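Local coordinates for putative electron transport related protein (Corynebacterium diphtheriae, PDB 4PQ1) that probably works as a thiol-disulfide oxidoreductase of the thioredoxin superfamily, a DsbF homologue thought to exchange disulfides with other proteins through a redox-active cysteine pair, at residues Tyr87-Ala92 and Ser105-Pro110; Gln54-Cys59 and Ser123-Thr128; Glu13-Glu18 and Pro137-Leu142; Arg60-Asp65 and Leu142-Ala147; Lys45-Asn50 and Lys76-Gly81. All coordinates share one frame; numbering follows the deposited sequence.

Interaction 1 of 5, residues Tyr87-Ala92 and Ser105-Pro110; sequences YSKNIA and SIYDPP
Lys-89 lays its aliphatic chain over one face of the Tyr-107 ring, and this overlap is the tight part of the contact. CG of Lys-89 stands above the ring centre, 3.8 Å from the centroid of Tyr-107 and 13° off the normal, a CH-pi geometry. Because CG is anti to the backbone N (chi1 -165°) and the chain stays extended beyond it, the methylenes follow the ring toward its root: Lys-89 CB lies 3.8 Å from Tyr-107 CZ, and Lys-89 CE 3.9 Å from Tyr-107 CG. Pro-109 CD covers the opposite face, offset toward the rim, leaving the ring between a methylene chain and a proline. Lysine suits the place, since its stem covers an aromatic face while NZ continues to a salt bridge with Glu-30. The Tyr-107 hydroxyl hydrogen-bonds to the backbone O of Asp-86.

The looser side belongs to Tyr-87, exposed to solvent. Its ring crosses Pro-109 obliquely and meets it through CD1 and CE1, CD1 lying 3.6 Å from Pro-109 CB. Lys-89 and Tyr-107 join the start of helix 89-98 to strand 105-107 of one beta-alpha-beta unit; Tyr-87 and Pro-109 extend the contact into the adjoining loops. Between the segments adhesion comes from dispersion and CH-pi contact, while the polar ends are held by partners outside them; the ammonium group farther along the lysine may polarise the chain and favour its contact with the electron-rich ring.

Interaction 2 of 5, residues Gln54-Cys59 and Ser123-Thr128; sequences QWCAPC and SVVPTT
Val-125 CG1 and the Pro-126 ring press together on the sulfur of Cys-59: SG of Cys-59 lies 3.6 Å from CG1 of Val-125 and 3.7 Å from CB of Pro-126. That sulfur is anti to its carbonyl carbon (chi1 -53°), whereas SG of Cys-56 is anti to its backbone N (chi1 157°), and these settings bring the two sulfurs within 2.1 Å as the disulfide between Cys-56 and Cys-59. Val-125 CG1 touches SG of Cys-56 too, at 4.0 Å. Pro-126 turns its CD to Pro-58, 3.8 Å from that residue's CB, so two prolines abut beside the disulfide.

This is the arrangement of a thioredoxin-type active site, and probably serves as one here: a CxxC motif at the start of a helix, with Cys-56 in the N-cap position, facing a loop whose Val-125 to Pro-126 peptide is cis. A proline suits the loop because it tolerates the cis bond and offers an apolar ring to the sulfurs. In relatives the residues around the cis-proline help to receive substrate.

Trp-55 also reaches Val-125. The side chains of Trp-55 and Val-125 cross at about a right angle, CH2 of the indole 4.1 Å from CG1 of Val-125, while NE1 is held by Val-84 O. Next to the cis peptide in the chain, Thr-127 OG1 donates a 2.8 Å bond to O of Val-124, reaching it from above the carbonyl plane and spanning the two residues between.

Interaction 3 of 5, residues Glu13-Glu18 and Pro137-Leu142; sequences EIFYDE and PAAVFL
Ala-138 O takes the N-H of Tyr-16 from well above its carbonyl plane, 52° out of it, although the bond is otherwise straight and 2.9 Å long from Tyr-16 N. The odd approach comes where the strand turns a corner at a classic beta bulge, with Ala-138 and Ala-139 both hydrogen-bonded through the backbone to the single residue Val-130 of the next strand. A water donates to the same Ala-138 O at 2.8 Å and also to Tyr-16 O.

Beyond the bulge the pairing is regular and antiparallel. Ile-14 and Val-140 form the hydrogen-bonded pair, with Ile-14 N to Val-140 O at 2.9 Å and Val-140 N to Ile-14 O at 2.8 Å. Glu-13 with Phe-141 and Phe-15 with Ala-139 are non-hydrogen-bonded pairs, and their side chains share the face that packs on helix 147-156. There the rings of Phe-15 and Phe-141 meet obliquely, planes at 86°, with Phe-15 CE1 3.9 Å from Phe-141 CZ. Alanine suits its place beneath Phe-15: its methyl alone, CB of Ala-139, lies 3.6 Å from CD1 of Phe-15. Glu-13 lends an apolar CB to Phe-141 CD1, 3.7 Å away, and bends so that its carboxylate reaches a salt bridge with Arg-143. On the other face, Val-140 CG2 meets the edge of the Tyr-16 ring at CE1, 3.8 Å away.

Strand 13-15 closes one side of the main sheet. Backbone bonds fix its register, aromatic and methyl contacts hold it to strand 139-141, Phe-15 also reaches Val-153 of helix 147-156, and an amide and a water satisfy the bulged carbonyl.

Interaction 4 of 5, residues Arg60-Asp65 and Leu142-Ala147; sequences RSESDD and LREVTA
Glu-62 OE2 is gripped by two donors, the amide of Val-145 and a water. Val-145 N stands 2.8 Å from Glu-62 OE2, nearly along the C-O axis, and its N-H points almost straight at the oxygen (170°); the water also donates to Arg-143 O. With CG in the crowded position between backbone N and carbonyl carbon (chi1 71°) and the chain extended beyond it, the carboxylate reaches the loop, and OE1 goes on to Asn-50 ND2. A glutamate suits the place, being long enough to satisfy a buried backbone amide.

Glu-144 runs past Glu-62 in the opposite direction, its CG 3.5 Å from CB of Glu-62, with the carboxylate planes nearly perpendicular. Ser-61 OG donates to the syn lone pair of Glu-144 OE1 at a short 2.5 Å. Asp-65 takes the amide of Ala-147, N of Ala-147 to OD2 at 2.9 Å, from above its carboxylate plane (56° out of it). This amide opens helix 147-156 just after the N-cap Thr-146, where a negative group would be expected to favour the helix end, and the small Ala-147 lets CB approach CG of Asp-65 to 3.7 Å.

Glu-62 marks the break between helix 57-61 and helix 63-73. The loop from strand 137-141 passes alongside this break and leads into helix 147-156, whose first residue, Ala-147, also packs on Glu-68 and Val-69 of helix 63-73.

Interaction 5 of 5, residues Lys45-Asn50 and Lys76-Gly81; sequences KIVVLN and KGTVVG
In the main sheet of this thioredoxin-like fold, strands 46-50 and 77-81 run parallel, pairing from Ile-46 with Gly-77 to Asn-50 with Gly-81. Five backbone bonds join them. Ile-46 N, Val-48 N and Asn-50 N donate to the carbonyls of Lys-76, Thr-78 and Val-80, and Thr-78 N and Val-80 N donate back to Ile-46 and Val-48. The bond from Val-80 N to Val-48 O is the shortest, 2.8 Å, and that from Val-48 N to Thr-78 O the straightest, at 170°. Gly-77 suits its place because, having no side chain, it leaves Ile-46 O close beside its CA, at 3.1 Å.

The strands form the two arms of a beta-alpha-beta crossover, with helices 57-61 and 63-73 between them in sequence. The side chains of Ile-46, Val-48 and Asn-50 face helix 63-73, while Val-47, Leu-49, Thr-78 and Val-80 line the other side. Most of these positions hold beta-branched residues (Ile-46, Val-47, Val-48, Thr-78, Val-80), which favour extended backbone. Leu-49 and Val-80 lie side by side pointing the same way, CD2 of Leu-49 being 4.1 Å from CB of Val-80, and Val-47 CG1 adds a 4.2 Å contact with Val-80 CG2. On the helix side, Val-79 sets CG1 anti to its backbone N (chi1 176°), 3.4 Å from Val-48 O, and its CG2 meets CB of Val-48 at 4.1 Å.

Asn-50 carries a polar end into this buried region, where ND2 donates to Thr-128 OG1. At the other end of the pairing, Lys-45 bends at chi2 and passes its CD 3.7 Å from Lys-76 O.

Interaction 2 holds the disulfide and the cis-proline, and each of the other four touches it. Interaction 4 is closest, its centre about 9 Å away; Glu-62 OE1 comes 3.1 Å from Pro-126 CB. Asn-50 of interaction 5 ties three contacts together, its ND2 3.0 Å from Thr-128 OG1 and 3.1 Å from Glu-62 OE1. Interaction 1 adjoins the site through Gln-54 and Ile-91, and its strand 105-107 pairs with 77-83, Ile-106 N standing 2.7 Å from Gly-81 O. Interaction 3 lies across the chain's centre from interaction 1, about 26 Å between centres, and pairs with interaction 2, Phe-141 N standing 2.8 Å from Thr-128 O.

Interaction 1 of 5, residues Tyr87-Ala92 and Ser105-Pro110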
# COMPACT_ATOMS: atom_id res chain seq x y z
N TYR A 87 -9.73 -10.84 10.39
CA TYR A 87 -10.65 -11.92 10.03
C TYR A 87 -12.09 -11.56 10.32
O TYR A 87 -13.02 -12.17 9.80
CB TYR A 87 -10.26 -13.20 10.76
CG TYR A 87 -8.84 -13.59 10.47
CD1 TYR A 87 -8.43 -13.90 9.17
CD2 TYR A 87 -7.88 -13.62 11.48
CE1 TYR A 87 -7.10 -14.24 8.89
CE2 TYR A 87 -6.56 -13.96 11.21
CZ TYR A 87 -6.18 -14.28 9.92
OH TYR A 87 -4.88 -14.62 9.66
N SER A 88 -12.27 -10.54 11.15
CA SER A 88 -13.60 -9.99 11.32
C SER A 88 -13.62 -8.68 10.58
O SER A 88 -12.99 -7.70 10.99
CB SER A 88 -13.96 -9.82 12.81
OG SER A 88 -14.28 -11.08 13.39
N LYS A 89 -14.35 -8.67 9.47
CA LYS A 89 -14.37 -7.51 8.59
C LYS A 89 -14.97 -6.28 9.27
O LYS A 89 -14.52 -5.16 9.03
CB LYS A 89 -15.16 -7.83 7.31
CG LYS A 89 -14.94 -6.83 6.20
CD LYS A 89 -15.74 -7.19 4.96
CE LYS A 89 -15.29 -6.37 3.77
NZ LYS A 89 -16.05 -6.72 2.53
N ASN A 90 -15.95 -6.49 10.15
CA ASN A 90 -16.72 -5.35 10.65
C ASN A 90 -15.91 -4.40 11.51
O ASN A 90 -16.20 -3.21 11.56
CB ASN A 90 -17.98 -5.81 11.40
CG ASN A 90 -17.71 -6.76 12.54
OD1 ASN A 90 -16.61 -7.27 12.73
ND2 ASN A 90 -18.77 -7.06 13.28
N ILE A 91 -14.86 -4.89 12.14
CA ILE A 91 -14.06 -4.03 12.99
C ILE A 91 -13.05 -3.25 12.14
O ILE A 91 -12.72 -2.10 12.44
CB ILE A 91 -13.38 -4.86 14.10
CG1 ILE A 91 -12.78 -3.97 15.18
CG2 ILE A 91 -12.38 -5.82 13.52
CD1 ILE A 91 -12.32 -4.75 16.40
N ALA A 92 -12.60 -3.85 11.03
CA ALA A 92 -11.75 -3.14 10.09
C ALA A 92 -12.53 -1.99 9.45
O ALA A 92 -12.03 -0.88 9.36
CB ALA A 92 -11.21 -4.10 9.04
N SER A 105 -9.66 0.11 0.55
CA SER A 105 -8.80 -0.99 0.97
C SER A 105 -9.27 -2.28 0.33
O SER A 105 -10.47 -2.52 0.20
CB SER A 105 -8.78 -1.15 2.49
OG SER A 105 -7.89 -0.24 3.12
N ILE A 106 -8.32 -3.10 -0.10
CA ILE A 106 -8.64 -4.47 -0.46
C ILE A 106 -8.74 -5.31 0.81
O ILE A 106 -7.83 -5.30 1.64
CB ILE A 106 -7.59 -5.06 -1.40
CG1 ILE A 106 -7.58 -4.28 -2.72
CG2 ILE A 106 -7.85 -6.54 -1.62
CD1 ILE A 106 -6.63 -4.83 -3.72
N TYR A 107 -9.85 -6.02 0.97
CA TYR A 107 -9.98 -6.90 2.12
C TYR A 107 -9.33 -8.25 1.86
O TYR A 107 -9.86 -9.08 1.11
CB TYR A 107 -11.46 -7.07 2.50
CG TYR A 107 -11.66 -7.90 3.75
CD1 TYR A 107 -11.25 -7.44 4.98
CD2 TYR A 107 -12.26 -9.16 3.68
CE1 TYR A 107 -11.43 -8.20 6.13
CE2 TYR A 107 -12.44 -9.92 4.80
CZ TYR A 107 -12.02 -9.44 6.03
OH TYR A 107 -12.20 -10.19 7.16
N ASP A 108 -8.19 -8.48 2.49
CA ASP A 108 -7.37 -9.64 2.14
C ASP A 108 -6.79 -10.26 3.41
O ASP A 108 -5.60 -10.12 3.69
CB ASP A 108 -6.26 -9.20 1.13
CG ASP A 108 -5.28 -10.31 0.76
OD1 ASP A 108 -5.55 -11.51 0.99
OD2 ASP A 108 -4.21 -9.96 0.20
N PRO A 109 -7.65 -10.95 4.20
CA PRO A 109 -7.18 -11.45 5.51
C PRO A 109 -5.89 -12.29 5.46
O PRO A 109 -5.07 -12.13 6.36
CB PRO A 109 -8.36 -12.30 6.00
CG PRO A 109 -9.55 -11.73 5.31
CD PRO A 109 -9.06 -11.27 3.96
N PRO A 110 -5.70 -13.14 4.44
CA PRO A 110 -4.47 -13.94 4.54
C PRO A 110 -3.31 -13.36 3.72
O PRO A 110 -2.28 -14.01 3.56
CB PRO A 110 -4.90 -15.29 3.98
CG PRO A 110 -5.90 -14.93 2.92
CD PRO A 110 -6.61 -13.69 3.41

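Interaction 2 of 5, residues Gln54-Cys59 and Ser123-Thr128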
# COMPACT_ATOMS: atom_id res chain seq x y z
N GLN A 54 -6.39 -3.21 11.76
CA GLN A 54 -6.72 -2.39 12.94
C GLN A 54 -6.09 -2.95 14.22
O GLN A 54 -5.97 -2.23 15.20
CB GLN A 54 -8.24 -2.26 13.10
CG GLN A 54 -8.98 -3.57 13.22
CD GLN A 54 -8.91 -4.16 14.62
OE1 GLN A 54 -9.14 -3.46 15.61
NE2 GLN A 54 -8.56 -5.44 14.70
N TRP A 55 -5.71 -4.22 14.19
CA TRP A 55 -5.11 -4.92 15.33
C TRP A 55 -3.66 -4.52 15.54
O TRP A 55 -2.99 -4.96 16.48
CB TRP A 55 -5.21 -6.44 15.13
CG TRP A 55 -4.72 -6.80 13.76
CD1 TRP A 55 -5.48 -7.00 12.64
CD2 TRP A 55 -3.36 -6.96 13.37
NE1 TRP A 55 -4.66 -7.30 11.57
CE2 TRP A 55 -3.36 -7.27 11.99
CE3 TRP A 55 -2.14 -6.88 14.04
CZ2 TRP A 55 -2.18 -7.48 11.28
CZ3 TRP A 55 -0.98 -7.10 13.33
CH2 TRP A 55 -1.00 -7.39 11.97
N CYS A 56 -3.18 -3.67 14.64
CA CYS A 56 -1.77 -3.41 14.46
C CYS A 56 -1.41 -2.00 14.93
O CYS A 56 -1.84 -1.02 14.33
CB CYS A 56 -1.43 -3.62 12.98
SG CYS A 56 0.00 -2.80 12.34
N ALA A 57 -0.66 -1.91 16.02
CA ALA A 57 -0.44 -0.62 16.67
C ALA A 57 0.33 0.37 15.76
O ALA A 57 -0.09 1.52 15.63
CB ALA A 57 0.28 -0.80 18.00
N PRO A 58 1.43 -0.07 15.13
CA PRO A 58 2.05 0.86 14.16
C PRO A 58 1.09 1.32 13.06
O PRO A 58 1.14 2.49 12.67
CB PRO A 58 3.18 0.04 13.58
CG PRO A 58 3.58 -0.84 14.69
CD PRO A 58 2.29 -1.25 15.34
N CYS A 59 0.24 0.44 12.57
CA CYS A 59 -0.71 0.84 11.53
C CYS A 59 -1.61 1.97 12.02
O CYS A 59 -1.77 2.96 11.31
CB CYS A 59 -1.52 -0.36 11.06
SG CYS A 59 -0.45 -1.75 10.56
N SER A 123 5.01 -11.36 6.49
CA SER A 123 5.23 -11.18 7.91
C SER A 123 5.24 -9.70 8.34
O SER A 123 5.04 -9.40 9.50
CB SER A 123 6.55 -11.82 8.31
OG SER A 123 7.58 -11.24 7.53
N VAL A 124 5.50 -8.80 7.40
CA VAL A 124 5.77 -7.41 7.76
C VAL A 124 4.54 -6.53 7.58
O VAL A 124 4.12 -6.27 6.47
CB VAL A 124 6.94 -6.83 6.95
CG1 VAL A 124 7.25 -5.38 7.36
CG2 VAL A 124 8.18 -7.73 7.09
N VAL A 125 3.97 -6.09 8.70
CA VAL A 125 2.84 -5.17 8.69
C VAL A 125 3.10 -4.11 9.76
O VAL A 125 3.34 -4.46 10.91
CB VAL A 125 1.49 -5.88 8.97
CG1 VAL A 125 0.34 -4.88 8.97
CG2 VAL A 125 1.23 -6.94 7.95
N PRO A 126 3.05 -2.83 9.38
CA PRO A 126 2.68 -2.38 8.04
C PRO A 126 3.84 -2.48 7.03
O PRO A 126 5.00 -2.60 7.41
CB PRO A 126 2.28 -0.93 8.27
CG PRO A 126 3.18 -0.49 9.37
CD PRO A 126 3.39 -1.69 10.25
N THR A 127 3.48 -2.49 5.75
CA THR A 127 4.41 -2.35 4.62
C THR A 127 3.81 -1.31 3.71
O THR A 127 2.58 -1.30 3.49
CB THR A 127 4.63 -3.67 3.85
OG1 THR A 127 5.40 -4.58 4.64
CG2 THR A 127 5.37 -3.43 2.45
N THR A 128 4.65 -0.43 3.19
CA THR A 128 4.17 0.56 2.23
C THR A 128 4.95 0.49 0.94
O THR A 128 6.19 0.54 0.94
CB THR A 128 4.25 1.98 2.80
OG1 THR A 128 3.41 2.08 3.95
CG2 THR A 128 3.77 2.98 1.75

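Interaction 3 of 5, residues Glu13-Glu18 and Pro137-Leu142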
# COMPACT_ATOMS: atom_id res chain seq x y z
N GLU A 13 14.05 -0.31 4.28
CA GLU A 13 13.48 0.36 3.12
C GLU A 13 14.40 0.15 1.92
O GLU A 13 15.60 -0.05 2.08
CB GLU A 13 13.27 1.85 3.40
CG GLU A 13 14.54 2.61 3.78
CD GLU A 13 14.96 2.38 5.21
OE1 GLU A 13 16.18 2.23 5.45
OE2 GLU A 13 14.08 2.36 6.12
N ILE A 14 13.80 0.18 0.74
CA ILE A 14 14.50 -0.02 -0.54
C ILE A 14 13.96 0.95 -1.58
O ILE A 14 12.75 1.15 -1.67
CB ILE A 14 14.34 -1.47 -1.07
CG1 ILE A 14 14.78 -2.49 -0.02
CG2 ILE A 14 15.12 -1.67 -2.36
CD1 ILE A 14 16.30 -2.54 0.16
N PHE A 15 14.85 1.54 -2.38
CA PHE A 15 14.42 2.45 -3.43
C PHE A 15 14.85 1.93 -4.80
O PHE A 15 15.90 1.33 -4.94
CB PHE A 15 15.00 3.84 -3.17
CG PHE A 15 14.54 4.43 -1.88
CD1 PHE A 15 13.35 5.14 -1.83
CD2 PHE A 15 15.26 4.22 -0.70
CE1 PHE A 15 12.90 5.67 -0.62
CE2 PHE A 15 14.82 4.74 0.50
CZ PHE A 15 13.64 5.47 0.55
N TYR A 16 14.01 2.15 -5.82
CA TYR A 16 14.34 1.67 -7.16
C TYR A 16 14.41 2.80 -8.19
O TYR A 16 13.44 3.55 -8.41
CB TYR A 16 13.31 0.64 -7.64
CG TYR A 16 13.14 -0.53 -6.69
CD1 TYR A 16 12.27 -0.46 -5.61
CD2 TYR A 16 13.84 -1.71 -6.89
CE1 TYR A 16 12.10 -1.53 -4.76
CE2 TYR A 16 13.68 -2.78 -6.05
CZ TYR A 16 12.81 -2.69 -4.98
OH TYR A 16 12.65 -3.76 -4.13
N ASP A 17 15.58 2.92 -8.80
CA ASP A 17 15.78 3.77 -9.97
C ASP A 17 14.88 3.30 -11.10
O ASP A 17 14.58 2.10 -11.20
CB ASP A 17 17.23 3.73 -10.39
CG ASP A 17 18.15 4.19 -9.29
OD1 ASP A 17 17.81 5.20 -8.63
OD2 ASP A 17 19.19 3.54 -9.07
N GLU A 18 14.43 4.23 -11.92
CA GLU A 18 13.59 3.89 -13.06
C GLU A 18 14.17 2.70 -13.85
O GLU A 18 13.43 1.80 -14.26
CB GLU A 18 13.43 5.10 -13.98
CG GLU A 18 13.25 6.40 -13.23
CD GLU A 18 12.66 7.50 -14.10
OE1 GLU A 18 12.44 8.62 -13.59
OE2 GLU A 18 12.40 7.22 -15.28
N PRO A 137 7.25 -0.52 -8.45
CA PRO A 137 7.63 0.10 -7.18
C PRO A 137 8.83 1.03 -7.33
O PRO A 137 9.82 0.69 -7.98
CB PRO A 137 7.95 -1.11 -6.29
CG PRO A 137 7.07 -2.19 -6.82
CD PRO A 137 7.10 -1.98 -8.33
N ALA A 138 8.71 2.22 -6.75
CA ALA A 138 9.81 3.18 -6.67
C ALA A 138 10.44 3.10 -5.29
O ALA A 138 11.58 3.50 -5.09
CB ALA A 138 9.30 4.58 -6.95
N ALA A 139 9.66 2.59 -4.34
CA ALA A 139 10.13 2.48 -2.96
C ALA A 139 9.31 1.41 -2.24
O ALA A 139 8.10 1.32 -2.42
CB ALA A 139 10.02 3.82 -2.25
N VAL A 140 9.99 0.60 -1.43
CA VAL A 140 9.32 -0.32 -0.52
C VAL A 140 9.77 -0.07 0.91
O VAL A 140 10.96 -0.06 1.20
CB VAL A 140 9.58 -1.79 -0.88
CG1 VAL A 140 8.86 -2.73 0.12
CG2 VAL A 140 9.16 -2.06 -2.34
N PHE A 141 8.80 0.15 1.80
CA PHE A 141 9.09 0.43 3.20
C PHE A 141 8.64 -0.73 4.08
O PHE A 141 7.44 -1.01 4.16
CB PHE A 141 8.39 1.71 3.66
CG PHE A 141 8.92 2.97 3.01
CD1 PHE A 141 10.03 3.61 3.52
CD2 PHE A 141 8.29 3.51 1.89
CE1 PHE A 141 10.53 4.76 2.92
CE2 PHE A 141 8.78 4.66 1.30
CZ PHE A 141 9.90 5.29 1.81
N LEU A 142 9.60 -1.40 4.72
CA LEU A 142 9.30 -2.53 5.60
C LEU A 142 9.25 -2.04 7.05
O LEU A 142 9.89 -2.59 7.95
CB LEU A 142 10.34 -3.64 5.43
CG LEU A 142 10.50 -4.11 3.98
CD1 LEU A 142 11.64 -5.12 3.86
CD2 LEU A 142 9.19 -4.68 3.42
O HOH W 1 13.01 5.68 -6.07

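Interaction 4 of 5, residues Arg60-Asp65 and Leu142-Ala147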
# COMPACT_ATOMS: atom_id res chain seq x y z
N ARG A 60 -2.17 1.82 13.22
CA ARG A 60 -3.00 2.87 13.85
C ARG A 60 -2.24 4.19 13.99
O ARG A 60 -2.76 5.27 13.70
CB ARG A 60 -3.50 2.40 15.23
CG ARG A 60 -4.36 1.13 15.19
CD ARG A 60 -5.10 0.83 16.50
NE ARG A 60 -4.19 0.56 17.62
CZ ARG A 60 -3.77 -0.66 17.96
NH1 ARG A 60 -4.16 -1.73 17.27
NH2 ARG A 60 -2.95 -0.82 19.00
N SER A 61 -1.00 4.07 14.45
CA SER A 61 -0.07 5.19 14.59
C SER A 61 0.19 5.95 13.28
O SER A 61 0.20 7.18 13.27
CB SER A 61 1.24 4.64 15.16
OG SER A 61 2.28 5.60 15.11
N GLU A 62 0.40 5.23 12.17
CA GLU A 62 0.76 5.87 10.91
C GLU A 62 -0.47 6.17 10.05
O GLU A 62 -0.36 6.61 8.91
CB GLU A 62 1.73 4.99 10.11
CG GLU A 62 1.08 3.74 9.55
CD GLU A 62 1.91 2.99 8.50
OE1 GLU A 62 1.36 2.00 7.97
OE2 GLU A 62 3.08 3.36 8.19
N SER A 63 -1.66 5.95 10.61
CA SER A 63 -2.89 6.00 9.82
C SER A 63 -3.21 7.41 9.33
O SER A 63 -3.59 7.61 8.17
CB SER A 63 -4.07 5.45 10.64
OG SER A 63 -5.30 5.56 9.93
N ASP A 64 -3.06 8.40 10.21
CA ASP A 64 -3.33 9.78 9.85
C ASP A 64 -2.43 10.25 8.71
O ASP A 64 -2.85 11.03 7.85
CB ASP A 64 -3.14 10.70 11.05
CG ASP A 64 -4.28 10.60 12.05
OD1 ASP A 64 -5.39 10.18 11.67
OD2 ASP A 64 -4.06 10.96 13.23
N ASP A 65 -1.19 9.79 8.73
CA ASP A 65 -0.21 10.22 7.74
C ASP A 65 -0.56 9.67 6.36
O ASP A 65 -0.45 10.37 5.36
CB ASP A 65 1.19 9.78 8.17
CG ASP A 65 1.88 10.81 9.06
OD1 ASP A 65 1.20 11.77 9.52
OD2 ASP A 65 3.09 10.68 9.30
N LEU A 142 9.60 -1.40 4.72
CA LEU A 142 9.30 -2.53 5.60
C LEU A 142 9.25 -2.04 7.05
O LEU A 142 9.89 -2.59 7.95
CB LEU A 142 10.34 -3.64 5.43
CG LEU A 142 10.50 -4.11 3.98
CD1 LEU A 142 11.64 -5.12 3.86
CD2 LEU A 142 9.19 -4.68 3.42
N ARG A 143 8.48 -0.99 7.25
CA ARG A 143 8.43 -0.29 8.51
C ARG A 143 7.29 0.68 8.41
O ARG A 143 6.81 0.95 7.32
CB ARG A 143 9.74 0.43 8.81
CG ARG A 143 10.16 1.44 7.76
CD ARG A 143 11.18 2.41 8.35
NE ARG A 143 11.73 3.35 7.37
CZ ARG A 143 11.26 4.58 7.17
NH1 ARG A 143 10.24 5.02 7.88
NH2 ARG A 143 11.83 5.37 6.27
N GLU A 144 6.82 1.13 9.57
CA GLU A 144 5.94 2.28 9.66
C GLU A 144 6.58 3.47 8.92
O GLU A 144 7.81 3.65 8.97
CB GLU A 144 5.69 2.62 11.13
CG GLU A 144 4.74 3.77 11.35
CD GLU A 144 4.40 3.99 12.83
OE1 GLU A 144 3.67 4.98 13.11
OE2 GLU A 144 4.87 3.20 13.70
N VAL A 145 5.77 4.27 8.23
CA VAL A 145 6.26 5.44 7.53
C VAL A 145 5.58 6.71 8.03
O VAL A 145 4.46 6.64 8.53
CB VAL A 145 6.03 5.35 6.00
CG1 VAL A 145 7.00 4.38 5.37
CG2 VAL A 145 4.58 4.98 5.69
N THR A 146 6.25 7.85 7.87
CA THR A 146 5.61 9.16 8.01
C THR A 146 5.11 9.65 6.66
O THR A 146 5.47 9.10 5.62
CB THR A 146 6.56 10.25 8.56
OG1 THR A 146 7.62 10.46 7.62
CG2 THR A 146 7.13 9.86 9.89
N ALA A 147 4.31 10.70 6.69
CA ALA A 147 3.79 11.26 5.45
C ALA A 147 4.93 11.82 4.58
O ALA A 147 4.84 11.81 3.35
CB ALA A 147 2.76 12.33 5.75
O HOH W 2 4.44 1.57 6.39

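Interaction 5 of 5, residues Lys45-Asn50 and Lys76-Gly81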
# COMPACT_ATOMS: atom_id res chain seq x y z
N LYS A 45 -1.80 6.44 -12.97
CA LYS A 45 -1.82 7.25 -11.76
C LYS A 45 -0.87 6.67 -10.70
O LYS A 45 -0.62 5.46 -10.66
CB LYS A 45 -3.24 7.33 -11.20
CG LYS A 45 -4.28 7.93 -12.14
CD LYS A 45 -4.19 9.45 -12.17
CE LYS A 45 -5.46 10.06 -12.75
NZ LYS A 45 -5.26 11.49 -13.12
N ILE A 46 -0.32 7.54 -9.87
CA ILE A 46 0.52 7.11 -8.76
C ILE A 46 -0.33 6.33 -7.74
O ILE A 46 -1.48 6.68 -7.48
CB ILE A 46 1.20 8.30 -8.08
CG1 ILE A 46 2.17 8.99 -9.04
CG2 ILE A 46 1.95 7.86 -6.83
CD1 ILE A 46 2.78 10.24 -8.44
N VAL A 47 0.23 5.25 -7.20
CA VAL A 47 -0.50 4.42 -6.27
C VAL A 47 0.36 4.03 -5.07
O VAL A 47 1.44 3.43 -5.23
CB VAL A 47 -1.04 3.14 -6.94
CG1 VAL A 47 -1.66 2.24 -5.90
CG2 VAL A 47 -2.07 3.49 -8.03
N VAL A 48 -0.11 4.39 -3.88
CA VAL A 48 0.59 4.00 -2.66
C VAL A 48 -0.14 2.85 -1.98
O VAL A 48 -1.24 3.04 -1.45
CB VAL A 48 0.73 5.19 -1.68
CG1 VAL A 48 1.47 4.77 -0.43
CG2 VAL A 48 1.45 6.34 -2.35
N LEU A 49 0.48 1.67 -2.01
CA LEU A 49 -0.07 0.46 -1.36
C LEU A 49 0.40 0.35 0.07
O LEU A 49 1.59 0.51 0.37
CB LEU A 49 0.37 -0.80 -2.11
CG LEU A 49 0.06 -0.96 -3.58
CD1 LEU A 49 0.89 -2.12 -4.11
CD2 LEU A 49 -1.42 -1.21 -3.75
N ASN A 50 -0.53 0.03 0.96
CA ASN A 50 -0.23 -0.08 2.37
C ASN A 50 -0.96 -1.27 2.97
O ASN A 50 -2.20 -1.34 2.94
CB ASN A 50 -0.61 1.21 3.11
CG ASN A 50 -0.43 1.10 4.60
OD1 ASN A 50 -1.41 0.98 5.33
ND2 ASN A 50 0.82 1.12 5.06
N LYS A 76 -3.76 13.15 -8.95
CA LYS A 76 -2.60 12.47 -9.51
C LYS A 76 -2.47 11.02 -9.07
O LYS A 76 -1.68 10.26 -9.64
CB LYS A 76 -1.35 13.24 -9.13
CG LYS A 76 -1.41 14.70 -9.55
CD LYS A 76 -1.74 14.82 -11.04
CE LYS A 76 -1.32 16.18 -11.60
NZ LYS A 76 -2.04 17.29 -10.92
N GLY A 77 -3.24 10.63 -8.06
CA GLY A 77 -3.19 9.26 -7.57
C GLY A 77 -4.04 8.96 -6.35
O GLY A 77 -5.03 9.64 -6.09
N THR A 78 -3.62 7.95 -5.59
CA THR A 78 -4.44 7.41 -4.52
C THR A 78 -3.62 6.51 -3.60
O THR A 78 -2.62 5.91 -4.02
CB THR A 78 -5.63 6.58 -5.07
OG1 THR A 78 -6.55 6.29 -4.02
CG2 THR A 78 -5.14 5.25 -5.64
N VAL A 79 -4.04 6.41 -2.34
CA VAL A 79 -3.57 5.33 -1.48
C VAL A 79 -4.54 4.17 -1.66
O VAL A 79 -5.74 4.38 -1.87
CB VAL A 79 -3.50 5.76 0.01
CG1 VAL A 79 -3.10 4.59 0.90
CG2 VAL A 79 -2.52 6.94 0.18
N VAL A 80 -4.03 2.95 -1.63
CA VAL A 80 -4.87 1.75 -1.58
C VAL A 80 -4.42 0.84 -0.46
O VAL A 80 -3.29 0.36 -0.45
CB VAL A 80 -4.84 0.96 -2.89
CG1 VAL A 80 -5.63 -0.34 -2.72
CG2 VAL A 80 -5.41 1.79 -4.01
N GLY A 81 -5.30 0.61 0.51
CA GLY A 81 -4.92 -0.21 1.65
C GLY A 81 -5.08 -1.67 1.32
O GLY A 81 -5.92 -2.06 0.50